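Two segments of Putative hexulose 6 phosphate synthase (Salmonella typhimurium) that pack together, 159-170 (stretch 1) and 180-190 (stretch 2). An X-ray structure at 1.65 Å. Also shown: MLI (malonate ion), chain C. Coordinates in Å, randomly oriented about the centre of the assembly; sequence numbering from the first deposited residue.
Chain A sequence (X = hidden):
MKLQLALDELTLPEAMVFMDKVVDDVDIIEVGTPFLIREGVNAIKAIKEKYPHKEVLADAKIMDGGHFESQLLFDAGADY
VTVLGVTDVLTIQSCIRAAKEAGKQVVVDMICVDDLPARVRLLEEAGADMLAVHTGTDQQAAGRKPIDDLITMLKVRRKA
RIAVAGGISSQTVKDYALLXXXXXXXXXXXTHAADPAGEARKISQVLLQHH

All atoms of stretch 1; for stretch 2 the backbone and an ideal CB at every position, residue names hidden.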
ATOM      1  N   LYS A 159     -17.677  -2.285  19.207  1.00 29.24           N
ATOM      2  CA  LYS A 159     -18.435  -1.161  18.669  1.00 29.98           C
ATOM      3  C   LYS A 159     -18.209  -0.965  17.176  1.00 28.58           C
ATOM      4  O   LYS A 159     -19.065  -0.415  16.482  1.00 27.66           O
ATOM      5  CB  LYS A 159     -18.068   0.130  19.405  1.00 34.95           C
ATOM      6  CG  LYS A 159     -18.595   0.215  20.828  1.00 42.81           C
ATOM      7  CD  LYS A 159     -18.297   1.580  21.433  1.00 58.51           C
ATOM      8  CE  LYS A 159     -18.929   1.732  22.808  1.00 62.32           C
ATOM      9  NZ  LYS A 159     -18.652   3.072  23.400  1.00 60.29           N
ATOM     10  N   ALA A 160     -17.058  -1.414  16.687  1.00 16.67           N
ATOM     11  CA  ALA A 160     -16.664  -1.165  15.304  1.00 22.12           C
ATOM     12  C   ALA A 160     -17.743  -1.518  14.280  1.00 17.12           C
ATOM     13  O   ALA A 160     -18.400  -2.553  14.378  1.00 17.34           O
ATOM     14  CB  ALA A 160     -15.366  -1.904  14.979  1.00 20.55           C
ATOM     15  N   ARG A 161     -17.922  -0.629  13.309  1.00 21.38           N
ATOM     16  CA  ARG A 161     -18.677  -0.924  12.101  1.00 20.68           C
ATOM     17  C   ARG A 161     -17.844  -1.951  11.341  1.00 20.76           C
ATOM     18  O   ARG A 161     -16.615  -1.913  11.406  1.00 19.63           O
ATOM     19  CB  ARG A 161     -18.827   0.357  11.284  1.00 22.44           C
ATOM     20  CG  ARG A 161     -19.842   0.311  10.159  1.00 30.31           C
ATOM     21  CD  ARG A 161     -19.881   1.648   9.414  1.00 30.14           C
ATOM     22  NE  ARG A 161     -20.818   1.622   8.295  1.00 32.18           N
ATOM     23  CZ  ARG A 161     -20.843   2.517   7.312  1.00 36.11           C
ATOM     24  NH1 ARG A 161     -19.976   3.524   7.290  1.00 31.29           N
ATOM     25  NH2 ARG A 161     -21.736   2.400   6.342  1.00 38.36           N
ATOM     26  N   ILE A 162     -18.492  -2.875  10.639  1.00 17.70           N
ATOM     27  CA  ILE A 162     -17.764  -3.978  10.008  1.00 16.38           C
ATOM     28  C   ILE A 162     -18.053  -4.113   8.518  1.00 18.07           C
ATOM     29  O   ILE A 162     -19.208  -4.107   8.097  1.00 17.69           O
ATOM     30  CB  ILE A 162     -18.086  -5.330  10.679  1.00 18.26           C
ATOM     31  CG1 ILE A 162     -17.796  -5.274  12.182  1.00 18.62           C
ATOM     32  CG2 ILE A 162     -17.301  -6.458  10.016  1.00 16.17           C
ATOM     33  CD1 ILE A 162     -16.341  -5.022  12.525  1.00 22.60           C
ATOM     34  N   ALA A 163     -16.989  -4.248   7.730  1.00 17.77           N
ATOM     35  CA  ALA A 163     -17.106  -4.530   6.304  1.00 15.71           C
ATOM     36  C   ALA A 163     -16.492  -5.892   6.000  1.00 12.73           C
ATOM     37  O   ALA A 163     -15.684  -6.403   6.775  1.00 14.09           O
ATOM     38  CB  ALA A 163     -16.426  -3.437   5.481  1.00 16.16           C
ATOM     39  N   VAL A 164     -16.887  -6.488   4.881  1.00 12.15           N
ATOM     40  CA  VAL A 164     -16.315  -7.767   4.477  1.00 15.00           C
ATOM     41  C   VAL A 164     -16.090  -7.847   2.965  1.00 14.63           C
ATOM     42  O   VAL A 164     -16.954  -7.471   2.169  1.00 14.79           O
ATOM     43  CB  VAL A 164     -17.160  -8.967   4.978  1.00 15.88           C
ATOM     44  CG1 VAL A 164     -18.577  -8.898   4.437  1.00 14.88           C
ATOM     45  CG2 VAL A 164     -16.492 -10.281   4.599  1.00 15.16           C
ATOM     46  N   ALA A 165     -14.909  -8.333   2.586  1.00 11.99           N
ATOM     47  CA  ALA A 165     -14.531  -8.464   1.190  1.00 12.56           C
ATOM     48  C   ALA A 165     -13.769  -9.764   0.978  1.00 15.46           C
ATOM     49  O   ALA A 165     -13.020 -10.206   1.852  1.00 15.62           O
ATOM     50  CB  ALA A 165     -13.666  -7.282   0.767  1.00 12.62           C
ATOM     51  N   GLY A 166     -13.959 -10.372  -0.186  1.00 11.90           N
ATOM     52  CA  GLY A 166     -13.199 -11.556  -0.542  1.00 13.34           C
ATOM     53  C   GLY A 166     -13.887 -12.417  -1.579  1.00 14.96           C
ATOM     54  O   GLY A 166     -14.271 -13.549  -1.296  1.00 15.96           O
ATOM     55  N   GLY A 167     -14.054 -11.876  -2.779  1.00 21.72           N
ATOM     56  CA  GLY A 167     -14.624 -12.627  -3.883  1.00 23.56           C
ATOM     57  C   GLY A 167     -16.100 -12.934  -3.725  1.00 25.83           C
ATOM     58  O   GLY A 167     -16.604 -13.894  -4.303  1.00 24.65           O
ATOM     59  N   ILE A 168     -16.798 -12.121  -2.940  1.00 17.27           N
ATOM     60  CA  ILE A 168     -18.230 -12.306  -2.733  1.00 17.94           C
ATOM     61  C   ILE A 168     -19.005 -12.060  -4.026  1.00 20.14           C
ATOM     62  O   ILE A 168     -18.696 -11.136  -4.782  1.00 16.68           O
ATOM     63  CB  ILE A 168     -18.748 -11.392  -1.605  1.00 16.69           C
ATOM     64  CG1 ILE A 168     -18.078 -11.779  -0.279  1.00 18.79           C
ATOM     65  CG2 ILE A 168     -20.268 -11.487  -1.479  1.00 19.27           C
ATOM     66  CD1 ILE A 168     -18.240 -10.755   0.828  1.00 13.40           C
ATOM     67  N   SER A 169     -20.000 -12.906  -4.286  1.00 19.64           N
ATOM     68  CA  SER A 169     -20.819 -12.795  -5.491  1.00 21.48           C
ATOM     69  C   SER A 169     -22.293 -13.012  -5.162  1.00 20.22           C
ATOM     70  O   SER A 169     -22.650 -13.241  -4.009  1.00 20.30           O
ATOM     71  CB  SER A 169     -20.371 -13.817  -6.539  1.00 22.02           C
ATOM     72  OG  SER A 169     -20.776 -15.126  -6.174  1.00 22.66           O
ATOM     73  N   SER A 170     -23.146 -12.951  -6.178  1.00 20.89           N
ATOM     74  CA  SER A 170     -24.571 -13.186  -5.970  1.00 22.47           C
ATOM     75  C   SER A 170     -24.808 -14.599  -5.449  1.00 25.21           C
ATOM     76  O   SER A 170     -25.801 -14.861  -4.771  1.00 24.63           O
ATOM     77  CB  SER A 170     -25.350 -12.975  -7.267  1.00 24.14           C
ATOM     78  OG  SER A 170     -24.950 -13.916  -8.246  1.00 25.62           O
ATOM     79  N   UNK A 180     -24.822 -10.236   9.148  1.00 23.73           N
ATOM     80  CA  UNK A 180     -25.090  -8.852   9.480  1.00 21.99           C
ATOM     81  C   UNK A 180     -23.903  -7.908   9.511  1.00 22.80           C
ATOM     82  O   UNK A 180     -23.754  -7.131  10.458  1.00 21.25           O
ATOM     83  CB  UNK A 180     -25.772  -8.808  10.849  1.00 21.99           C
ATOM     84  N   UNK A 181     -23.051  -7.952   8.472  1.00 18.11           N
ATOM     85  CA  UNK A 181     -22.013  -6.922   8.371  1.00 17.81           C
ATOM     86  C   UNK A 181     -22.678  -5.590   8.047  1.00 17.76           C
ATOM     87  O   UNK A 181     -23.833  -5.580   7.623  1.00 20.73           O
ATOM     88  CB  UNK A 181     -20.972  -7.284   7.309  1.00 17.81           C
ATOM     89  N   UNK A 182     -21.965  -4.487   8.233  1.00 18.31           N
ATOM     90  CA  UNK A 182     -22.497  -3.177   7.877  1.00 22.68           C
ATOM     91  C   UNK A 182     -22.247  -2.866   6.405  1.00 22.14           C
ATOM     92  O   UNK A 182     -23.039  -2.178   5.758  1.00 20.86           O
ATOM     93  CB  UNK A 182     -21.875  -2.092   8.758  1.00 22.68           C
ATOM     94  N   UNK A 183     -21.147  -3.384   5.873  1.00 14.28           N
ATOM     95  CA  UNK A 183     -20.817  -3.176   4.469  1.00 16.20           C
ATOM     96  C   UNK A 183     -20.369  -4.477   3.824  1.00 14.89           C
ATOM     97  O   UNK A 183     -19.531  -5.199   4.368  1.00 13.85           O
ATOM     98  CB  UNK A 183     -19.728  -2.111   4.325  1.00 16.20           C
ATOM     99  N   UNK A 184     -20.949  -4.780   2.672  1.00 13.58           N
ATOM    100  CA  UNK A 184     -20.511  -5.907   1.868  1.00 14.42           C
ATOM    101  C   UNK A 184     -19.773  -5.364   0.647  1.00 16.76           C
ATOM    102  O   UNK A 184     -20.307  -4.539  -0.098  1.00 15.03           O
ATOM    103  CB  UNK A 184     -21.692  -6.788   1.457  1.00 14.42           C
ATOM    104  N   UNK A 185     -18.533  -5.811   0.464  1.00 12.06           N
ATOM    105  CA  UNK A 185     -17.685  -5.339  -0.625  1.00 12.83           C
ATOM    106  C   UNK A 185     -17.631  -6.372  -1.748  1.00 13.73           C
ATOM    107  O   UNK A 185     -17.371  -7.550  -1.508  1.00 16.05           O
ATOM    108  CB  UNK A 185     -16.275  -5.035  -0.114  1.00 12.83           C
ATOM    109  N   UNK A 186     -17.887  -5.925  -2.972  1.00 14.68           N
ATOM    110  CA  UNK A 186     -17.866  -6.804  -4.133  1.00 15.46           C
ATOM    111  C   UNK A 186     -17.072  -6.138  -5.245  1.00 17.04           C
ATOM    112  O   UNK A 186     -17.161  -4.926  -5.444  1.00 19.21           O
ATOM    113  CB  UNK A 186     -19.285  -7.135  -4.600  1.00 15.46           C
ATOM    114  N   UNK A 187     -16.280  -6.929  -5.957  1.00 13.76           N
ATOM    115  CA  UNK A 187     -15.483  -6.405  -7.047  1.00 15.99           C
ATOM    116  C   UNK A 187     -15.665  -7.242  -8.294  1.00 18.17           C
ATOM    117  O   UNK A 187     -16.548  -6.973  -9.109  1.00 15.79           O
ATOM    118  CB  UNK A 187     -14.005  -6.349  -6.655  1.00 15.99           C
ATOM    119  N   UNK A 188     -14.841  -8.278  -8.412  1.00 19.10           N
ATOM    120  CA  UNK A 188     -14.784  -9.121  -9.604  1.00 20.34           C
ATOM    121  C   UNK A 188     -16.132  -9.690 -10.046  1.00 17.80           C
ATOM    122  O   UNK A 188     -16.416  -9.765 -11.241  1.00 20.17           O
ATOM    123  CB  UNK A 188     -13.815 -10.278  -9.353  1.00 20.34           C
ATOM    124  N   UNK A 189     -16.956 -10.105  -9.091  1.00 17.97           N
ATOM    125  CA  UNK A 189     -18.255 -10.691  -9.419  1.00 21.58           C
ATOM    126  C   UNK A 189     -19.058  -9.755 -10.313  1.00 16.89           C
ATOM    127  O   UNK A 189     -19.810 -10.201 -11.183  1.00 19.26           O
ATOM    128  CB  UNK A 189     -19.040 -11.006  -8.144  1.00 21.58           C
ATOM    129  N   UNK A 190     -18.887  -8.455 -10.100  1.00 16.76           N
ATOM    130  CA  UNK A 190     -19.605  -7.446 -10.873  1.00 15.65           C
ATOM    131  C   UNK A 190     -18.806  -6.918 -12.067  1.00 17.07           C
ATOM    132  O   UNK A 190     -19.333  -6.808 -13.176  1.00 18.85           O
ATOM    133  CB  UNK A 190     -19.987  -6.279  -9.960  1.00 15.65           C
TER
HETATM  134  C1  MLI C 300     -13.071  -7.567  -3.876  1.00 25.36           C
HETATM  135  C2  MLI C 300     -12.073  -8.280  -3.005  1.00 28.17           C
HETATM  136  C3  MLI C 300     -13.495  -8.536  -4.951  1.00 28.36           C
HETATM  137  O6  MLI C 300     -10.943  -7.844  -2.865  1.00 29.13           O
HETATM  138  O7  MLI C 300     -12.325  -9.421  -2.658  1.00 28.88           O
HETATM  139  O8  MLI C 300     -14.530  -9.173  -4.797  1.00 21.05           O
HETATM  140  O9  MLI C 300     -12.980  -8.474  -6.059  1.00 24.36           O

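Position 180 lies beyond the reach of stretch 1, so only its backbone speaks: phi is positive (81°), which favours glycine. It is Gly 180, the first residue to leave helical angles after a helix. At 181 the CB points sideways, 4.1 Å from Val 164 CG1, and phi is -69°; a small or medium apolar residue, proline included, would fit. Pro 181 puts its CG 3.9 Å from Val 164 CG1.

Position 182 points its CB toward stretch 1, 3.4 Å from Arg 161 CG, beside the free backbone N of Ile 162. A short acceptor such as aspartate or asparagine would suit, as might serine. Asp 182 is found, and its OD2 accepts a hydrogen bond from Ile 162 N (2.9 Å). Its own N donates to Ile 162 O (2.8 Å).

From 183 the chain runs as a strand parallel to 161-165, and the backbone bonds from the N of 183 to Ile 162 O (3.0 Å), from Val 164 N to the O of 183 (3.0 Å) and from the N of 185 to Val 164 O (2.9 Å) do not tell one side chain from another, except that the two N-H donors rule out proline at 183 and 185. The CB at 183 lies 3.7 Å from Ala 163 CB, whose small size leaves room for a branched apolar residue. Val 183 fills it, and its CG2 covers one face of the Arg 161 guanidinium, 3.8 Å from NH2.

Position 184 turns to the other face, that of Val 164, where aliphatic side chains of several sizes could serve. Val 184 places CG2 4.4 Å from Val 164 CG1 and CG1 4.2 Å from Ile 168 CD1.

At 185 the CB returns to the face of Ala 163 and Ala 165, two short side chains that leave space for a long aliphatic one. Ile 185 has its CB 3.5 Å from Ala 165 CB and extends CD1 to 3.9 Å from Ala 163 CB.

The CB at 186 points sideways, 4.0 Å from Ile 168 O; a branched apolar group is plausible, and Val 186 CG2 meets Ile 168 CG2 at 4.1 Å.

An ideal CB at 187 would sit 2.4 Å from malonate O9, so only glycine fits beside the ion as bound in this crystal, though the ion, probably from the crystallisation liquor, does not explain the choice; it is Gly 187, at the N-cap position of the helix. Position 188 meets nothing of stretch 1 and is permissive; Ser 188 N binds malonate O9 (3.0 Å).

The CB at 189 points toward stretch 1, 3.4 Å from Ile 168 O and 3.5 Å from Ser 169 CB, favouring a small residue: Ala 189. Position 190, out of contact, is undetermined from here; it is Ile 190.

Stretch 2, residues 180-190: GPDVVIVGSAI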
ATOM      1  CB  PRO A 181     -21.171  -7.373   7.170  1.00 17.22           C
ATOM      2  CG  PRO A 181     -21.755  -8.694   6.711  1.00 24.12           C
ATOM      3  CD  PRO A 181     -23.130  -8.779   7.259  1.00 18.67           C
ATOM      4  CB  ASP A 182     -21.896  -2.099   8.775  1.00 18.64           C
ATOM      5  CG  ASP A 182     -22.216  -2.325  10.234  1.00 22.92           C
ATOM      6  OD1 ASP A 182     -23.361  -2.042  10.641  1.00 28.35           O
ATOM      7  OD2 ASP A 182     -21.323  -2.790  10.978  1.00 22.68           O
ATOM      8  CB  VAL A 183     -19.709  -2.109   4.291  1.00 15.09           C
ATOM      9  CG1 VAL A 183     -19.327  -1.965   2.813  1.00 13.67           C
ATOM     10  CG2 VAL A 183     -20.160  -0.771   4.864  1.00 18.73           C
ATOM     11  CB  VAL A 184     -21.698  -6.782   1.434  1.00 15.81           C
ATOM     12  CG1 VAL A 184     -21.239  -7.854   0.465  1.00 16.87           C
ATOM     13  CG2 VAL A 184     -22.362  -7.405   2.655  1.00 18.53           C
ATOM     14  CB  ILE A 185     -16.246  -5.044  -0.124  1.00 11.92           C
ATOM     15  CG1 ILE A 185     -16.265  -3.974   0.972  1.00 12.16           C
ATOM     16  CG2 ILE A 185     -15.356  -4.613  -1.276  1.00 12.72           C
ATOM     17  CD1 ILE A 185     -15.040  -3.979   1.875  1.00 13.38           C
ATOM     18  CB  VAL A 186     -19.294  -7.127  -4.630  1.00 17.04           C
ATOM     19  CG1 VAL A 186     -19.247  -7.870  -5.957  1.00 14.44           C
ATOM     20  CG2 VAL A 186     -20.041  -7.947  -3.591  1.00 16.14           C
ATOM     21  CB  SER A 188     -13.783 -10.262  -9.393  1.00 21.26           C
ATOM     22  OG  SER A 188     -13.699 -11.085 -10.542  1.00 30.43           O
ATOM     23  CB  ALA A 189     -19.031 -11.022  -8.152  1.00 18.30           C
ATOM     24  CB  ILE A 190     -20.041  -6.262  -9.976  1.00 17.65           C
ATOM     25  CG1 ILE A 190     -21.135  -6.713  -8.999  1.00 13.11           C
ATOM     26  CG2 ILE A 190     -20.519  -5.095 -10.825  1.00 15.78           C
ATOM     27  CD1 ILE A 190     -21.422  -5.726  -7.883  1.00 16.50           C
TER
HETATM   28  O   HOH W   1     -24.043   0.338   6.769  1.00 31.85           O
HETATM   29  O   HOH W   2     -15.888  -9.456  -2.158  1.00 16.07           O
HETATM   30  O   HOH W   3     -16.260 -10.523  -6.189  1.00 22.54           O
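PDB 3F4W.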